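Local coordinates for protein abietadiene synthase, chloroplastic (PDB 3S9V) that is a largely helical, chloroplastic protein of the terpene synthase family, with an N-terminal terpene synthase domain and a metal-binding domain, at residues N42-M47 / L274-T279; G50-S55 / Y266-F271. All coordinates share one frame; numbering follows the deposited sequence.

Helix 29-46 comes first. Its last turn and M47 just after it take part in contact 1. The loop that follows, before helix 56-62, takes part in contact 2. The chain then runs on for more than 200 residues, about half of them helical. It returns at 266-271, which closes contact 2 where helix 269-282 begins. The next turns of that helix, 274-279, close contact 1. Contact 2 is therefore nested inside the loop closed by contact 1. The contacts lie about 13 Å apart, centre to centre. Together they fasten the end of helix 29-46 and its following loop along the start and middle of helix 269-282.

Contact 1 of 2, residues N42-M47 / L274-T279; sequences NMFRCM and LWAVDT
V277 CG2 lies at the edge of the F44 ring, near its plane, 4.1 Å from F44 CE2. The side chains of F44 and V277 cross at about a right angle. The methyl of A276 approaches the ring obliquely, with its CB 4.1 Å from F44 CZ. One face of the ring carries the CE methyl of M47 from its own segment, 3.9 Å above the plane and offset toward the rim. The M47 chain bends at chi3 (-141°), and its CE also reaches A276 CB at 3.7 Å. A276 CB thus touches both F44 and M47. F44 CG stands anti to the carbonyl carbon (chi1 -85°), which carries the ring across to A276 and V277. The neighbours extend the packing. Y463 of helix 461-491 touches M43 and A276, while helix 290-301 brings E292 to F44 and I293 to V277. No hydrogen bond joins the two segments. The surface buried between them is 130 Å², both sides summed. The contact is apolar and buried, and the small A276 gives the two larger side chains a common point of contact. Cohesion between these segments therefore rests on van der Waals packing and burial of apolar surface.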
loop_
_atom_site.group_PDB
_atom_site.type_symbol
_atom_site.label_atom_id
_atom_site.label_comp_id
_atom_site.label_asym_id
_atom_site.label_seq_id
_atom_site.Cartn_x
_atom_site.Cartn_y
_atom_site.Cartn_z
ATOM N N ASN A 42 -21.104 7.264 1.840
ATOM C CA ASN A 42 -22.143 7.043 0.842
ATOM C C ASN A 42 -21.507 6.446 -0.415
ATOM O O ASN A 42 -22.094 5.578 -1.053
ATOM C CB ASN A 42 -22.865 8.350 0.496
ATOM C CG ASN A 42 -24.094 8.126 -0.379
ATOM O OD1 ASN A 42 -25.067 7.495 0.045
ATOM N ND2 ASN A 42 -24.053 8.640 -1.607
ATOM N N MET A 43 -20.315 6.920 -0.776
ATOM C CA MET A 43 -19.629 6.374 -1.942
ATOM C C MET A 43 -19.483 4.867 -1.767
ATOM O O MET A 43 -19.839 4.092 -2.658
ATOM C CB MET A 43 -18.244 6.993 -2.107
ATOM C CG MET A 43 -18.194 8.211 -3.022
ATOM S SD MET A 43 -16.551 8.973 -3.043
ATOM C CE MET A 43 -15.608 7.687 -3.720
ATOM N N PHE A 44 -18.966 4.446 -0.615
ATOM C CA PHE A 44 -18.797 3.019 -0.367
ATOM C C PHE A 44 -20.116 2.251 -0.450
ATOM O O PHE A 44 -20.163 1.146 -0.997
ATOM C CB PHE A 44 -18.152 2.769 0.999
ATOM C CG PHE A 44 -16.651 2.847 0.984
ATOM C CD1 PHE A 44 -16.000 4.071 1.100
ATOM C CD2 PHE A 44 -15.891 1.694 0.839
ATOM C CE1 PHE A 44 -14.607 4.149 1.074
ATOM C CE2 PHE A 44 -14.499 1.752 0.811
ATOM C CZ PHE A 44 -13.853 2.987 0.929
ATOM N N ARG A 45 -21.184 2.830 0.094
ATOM C CA ARG A 45 -22.492 2.179 0.075
ATOM C C ARG A 45 -23.076 2.111 -1.331
ATOM O O ARG A 45 -23.905 1.254 -1.622
ATOM C CB ARG A 45 -23.464 2.908 1.005
ATOM C CG ARG A 45 -23.032 2.903 2.464
ATOM C CD ARG A 45 -24.132 3.437 3.365
ATOM N NE ARG A 45 -25.343 2.626 3.247
ATOM C CZ ARG A 45 -26.474 2.854 3.909
ATOM N NH1 ARG A 45 -26.565 3.876 4.752
ATOM N NH2 ARG A 45 -27.517 2.055 3.725
ATOM N N CYS A 46 -22.636 3.014 -2.201
ATOM C CA CYS A 46 -23.110 3.050 -3.582
ATOM C C CYS A 46 -22.367 2.074 -4.494
ATOM O O CYS A 46 -22.871 1.705 -5.552
ATOM C CB CYS A 46 -22.965 4.458 -4.163
ATOM S SG CYS A 46 -24.198 5.637 -3.608
ATOM N N MET A 47 -21.163 1.673 -4.098
ATOM C CA MET A 47 -20.387 0.753 -4.919
ATOM C C MET A 47 -21.175 -0.468 -5.374
ATOM O O MET A 47 -21.784 -1.169 -4.563
ATOM C CB MET A 47 -19.129 0.313 -4.174
ATOM C CG MET A 47 -17.956 1.255 -4.394
ATOM S SD MET A 47 -16.627 1.023 -3.235
ATOM C CE MET A 47 -16.156 2.724 -2.947
ATOM N N LEU A 274 -11.169 -2.725 -4.151
ATOM C CA LEU A 274 -9.805 -2.867 -3.644
ATOM C C LEU A 274 -9.004 -1.570 -3.675
ATOM O O LEU A 274 -8.247 -1.267 -2.738
ATOM C CB LEU A 274 -9.054 -3.955 -4.424
ATOM C CG LEU A 274 -9.498 -5.400 -4.166
ATOM C CD1 LEU A 274 -8.853 -6.298 -5.189
ATOM C CD2 LEU A 274 -9.126 -5.848 -2.743
ATOM N N TRP A 275 -9.170 -0.806 -4.751
ATOM C CA TRP A 275 -8.451 0.451 -4.897
ATOM C C TRP A 275 -9.007 1.546 -3.972
ATOM O O TRP A 275 -8.263 2.380 -3.461
ATOM C CB TRP A 275 -8.488 0.897 -6.362
ATOM C CG TRP A 275 -7.251 0.538 -7.125
ATOM C CD1 TRP A 275 -6.318 1.402 -7.608
ATOM C CD2 TRP A 275 -6.777 -0.782 -7.444
ATOM N NE1 TRP A 275 -5.287 0.712 -8.201
ATOM C CE2 TRP A 275 -5.543 -0.631 -8.114
ATOM C CE3 TRP A 275 -7.274 -2.073 -7.225
ATOM C CZ2 TRP A 275 -4.794 -1.722 -8.568
ATOM C CZ3 TRP A 275 -6.527 -3.165 -7.679
ATOM C CH2 TRP A 275 -5.300 -2.979 -8.343
ATOM N N ALA A 276 -10.313 1.536 -3.748
ATOM C CA ALA A 276 -10.919 2.529 -2.868
ATOM C C ALA A 276 -10.412 2.310 -1.449
ATOM O O ALA A 276 -10.049 3.263 -0.746
ATOM C CB ALA A 276 -12.442 2.407 -2.910
ATOM N N VAL A 277 -10.389 1.044 -1.036
ATOM C CA VAL A 277 -9.929 0.665 0.299
ATOM C C VAL A 277 -8.451 0.976 0.497
ATOM O O VAL A 277 -8.042 1.483 1.546
ATOM C CB VAL A 277 -10.143 -0.852 0.548
ATOM C CG1 VAL A 277 -9.344 -1.313 1.772
ATOM C CG2 VAL A 277 -11.625 -1.142 0.740
ATOM N N ASP A 278 -7.651 0.657 -0.512
ATOM C CA ASP A 278 -6.211 0.886 -0.447
ATOM C C ASP A 278 -5.952 2.388 -0.397
ATOM O O ASP A 278 -5.055 2.846 0.300
ATOM C CB ASP A 278 -5.517 0.259 -1.668
ATOM C CG ASP A 278 -4.003 0.312 -1.571
ATOM O OD1 ASP A 278 -3.453 -0.149 -0.549
ATOM O OD2 ASP A 278 -3.359 0.806 -2.517
ATOM N N THR A 279 -6.762 3.146 -1.127
ATOM C CA THR A 279 -6.627 4.598 -1.167
ATOM C C THR A 279 -6.849 5.239 0.194
ATOM O O THR A 279 -6.035 6.043 0.636
ATOM C CB THR A 279 -7.618 5.221 -2.174
ATOM O OG1 THR A 279 -7.330 4.719 -3.481
ATOM C CG2 THR A 279 -7.496 6.742 -2.190
#

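Contact 2 of 2, residues G50-S55 / Y266-F271; sequences GETNPS and YPLDLF
Y266 and G50 make the polar link. Y266 OH donates a hydrogen bond of 2.6 Å to G50 O. It arrives in the carbonyl plane, on a lone pair, with a C=O...O angle of 126°. G50 O also lies in the plane of the Y266 ring, at its edge, 3.3 Å from Y266 CE1. The Y266-P267 peptide is cis, and P267 CB lies over one face of the Y266 ring, 3.9 Å above the plane and offset toward the rim. Two longer carbon-carbon approaches accompany the bond. G50, with phi 126°, brings its CA 4.4 Å from L268 CB, and T52 CG2 is 4.3 Å from L268 CD1. T52 OG1 has its hydrogen-bond partner outside the contact, at M454 O. Backbone bonding links L268 to Y49, and E51 N donates to E272 OE2, so the loop has further ties to this region. L268 is the N-cap residue of helix 269-282. Y266 OH thus hydrogen-bonds a backbone carbonyl in the loop after helix 29-46, at the N-terminal end of helix 269-282. This is structural packing within the helical N-terminal half of a terpene synthase.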
loop_
_atom_site.group_PDB
_atom_site.type_symbol
_atom_site.label_atom_id
_atom_site.label_comp_id
_atom_site.label_asym_id
_atom_site.label_seq_id
_atom_site.Cartn_x
_atom_site.Cartn_y
_atom_site.Cartn_z
ATOM N N GLY A 50 -19.373 -0.889 -10.543
ATOM C CA GLY A 50 -18.347 0.065 -10.909
ATOM C C GLY A 50 -18.810 1.378 -11.502
ATOM O O GLY A 50 -19.723 1.422 -12.325
ATOM N N GLU A 51 -18.162 2.456 -11.078
ATOM C CA GLU A 51 -18.474 3.780 -11.584
ATOM C C GLU A 51 -17.357 4.235 -12.507
ATOM O O GLU A 51 -16.183 4.221 -12.135
ATOM C CB GLU A 51 -18.629 4.775 -10.431
ATOM C CG GLU A 51 -19.924 4.610 -9.667
ATOM C CD GLU A 51 -21.135 4.700 -10.573
ATOM O OE1 GLU A 51 -21.210 5.665 -11.369
ATOM O OE2 GLU A 51 -22.010 3.809 -10.487
ATOM N N THR A 52 -17.725 4.634 -13.715
ATOM C CA THR A 52 -16.746 5.091 -14.683
ATOM C C THR A 52 -17.429 5.952 -15.732
ATOM O O THR A 52 -18.651 6.097 -15.742
ATOM C CB THR A 52 -16.032 3.892 -15.362
ATOM O OG1 THR A 52 -15.021 4.375 -16.253
ATOM C CG2 THR A 52 -17.018 3.055 -16.143
ATOM N N ASN A 53 -16.629 6.522 -16.618
ATOM C CA ASN A 53 -17.135 7.396 -17.659
ATOM C C ASN A 53 -17.494 6.630 -18.935
ATOM O O ASN A 53 -17.106 5.472 -19.118
ATOM C CB ASN A 53 -16.076 8.453 -17.977
ATOM C CG ASN A 53 -14.806 7.847 -18.547
ATOM O OD1 ASN A 53 -14.328 6.817 -18.071
ATOM N ND2 ASN A 53 -14.248 8.490 -19.562
ATOM N N PRO A 54 -18.251 7.274 -19.832
ATOM C CA PRO A 54 -18.636 6.628 -21.083
ATOM C C PRO A 54 -17.442 6.532 -22.017
ATOM O O PRO A 54 -16.524 7.351 -21.951
ATOM C CB PRO A 54 -19.722 7.553 -21.625
ATOM C CG PRO A 54 -19.331 8.877 -21.115
ATOM C CD PRO A 54 -18.901 8.593 -19.702
ATOM N N SER A 55 -17.436 5.504 -22.854
ATOM C CA SER A 55 -16.374 5.318 -23.837
ATOM C C SER A 55 -17.002 5.594 -25.200
ATOM O O SER A 55 -17.740 4.764 -25.730
ATOM C CB SER A 55 -15.831 3.891 -23.802
ATOM O OG SER A 55 -14.900 3.696 -24.851
ATOM N N TYR A 266 -16.177 -3.650 -18.500
ATOM C CA TYR A 266 -17.102 -3.774 -17.386
ATOM C C TYR A 266 -17.342 -5.258 -17.134
ATOM O O TYR A 266 -17.200 -6.076 -18.042
ATOM C CB TYR A 266 -18.431 -3.089 -17.744
ATOM C CG TYR A 266 -19.128 -2.415 -16.585
ATOM C CD1 TYR A 266 -18.535 -1.340 -15.917
ATOM C CD2 TYR A 266 -20.368 -2.867 -16.133
ATOM C CE1 TYR A 266 -19.161 -0.733 -14.817
ATOM C CE2 TYR A 266 -21.006 -2.264 -15.036
ATOM C CZ TYR A 266 -20.393 -1.202 -14.387
ATOM O OH TYR A 266 -21.015 -0.614 -13.316
ATOM N N PRO A 267 -17.667 -5.630 -15.883
ATOM C CA PRO A 267 -17.795 -4.705 -14.749
ATOM C C PRO A 267 -16.425 -4.379 -14.140
ATOM O O PRO A 267 -15.387 -4.832 -14.643
ATOM C CB PRO A 267 -18.715 -5.464 -13.789
ATOM C CG PRO A 267 -18.347 -6.904 -14.043
ATOM C CD PRO A 267 -18.220 -6.961 -15.551
ATOM N N LEU A 268 -16.417 -3.606 -13.057
ATOM C CA LEU A 268 -15.163 -3.215 -12.413
ATOM C C LEU A 268 -15.245 -3.318 -10.890
ATOM O O LEU A 268 -14.515 -2.636 -10.171
ATOM C CB LEU A 268 -14.825 -1.775 -12.814
ATOM C CG LEU A 268 -14.677 -1.518 -14.320
ATOM C CD1 LEU A 268 -14.514 -0.028 -14.578
ATOM C CD2 LEU A 268 -13.471 -2.288 -14.861
ATOM N N ASP A 269 -16.127 -4.195 -10.416
ATOM C CA ASP A 269 -16.382 -4.379 -8.993
ATOM C C ASP A 269 -15.223 -4.732 -8.060
ATOM O O ASP A 269 -15.191 -4.261 -6.926
ATOM C CB ASP A 269 -17.516 -5.395 -8.800
ATOM C CG ASP A 269 -17.251 -6.720 -9.501
ATOM O OD1 ASP A 269 -17.819 -7.746 -9.061
ATOM O OD2 ASP A 269 -16.493 -6.744 -10.493
ATOM N N LEU A 270 -14.281 -5.552 -8.507
ATOM C CA LEU A 270 -13.160 -5.917 -7.637
ATOM C C LEU A 270 -12.094 -4.828 -7.671
ATOM O O LEU A 270 -11.478 -4.485 -6.651
ATOM C CB LEU A 270 -12.543 -7.244 -8.078
ATOM C CG LEU A 270 -13.443 -8.475 -8.217
ATOM C CD1 LEU A 270 -12.552 -9.696 -8.365
ATOM C CD2 LEU A 270 -14.341 -8.631 -6.993
ATOM N N PHE A 271 -11.867 -4.299 -8.863
ATOM C CA PHE A 271 -10.897 -3.241 -9.042
ATOM C C PHE A 271 -11.329 -2.009 -8.225
ATOM O O PHE A 271 -10.538 -1.443 -7.469
ATOM C CB PHE A 271 -10.781 -2.924 -10.542
ATOM C CG PHE A 271 -10.048 -1.649 -10.852
ATOM C CD1 PHE A 271 -8.847 -1.344 -10.225
ATOM C CD2 PHE A 271 -10.553 -0.763 -11.797
ATOM C CE1 PHE A 271 -8.159 -0.177 -10.531
ATOM C CE2 PHE A 271 -9.872 0.410 -12.112
ATOM C CZ PHE A 271 -8.672 0.705 -11.478
#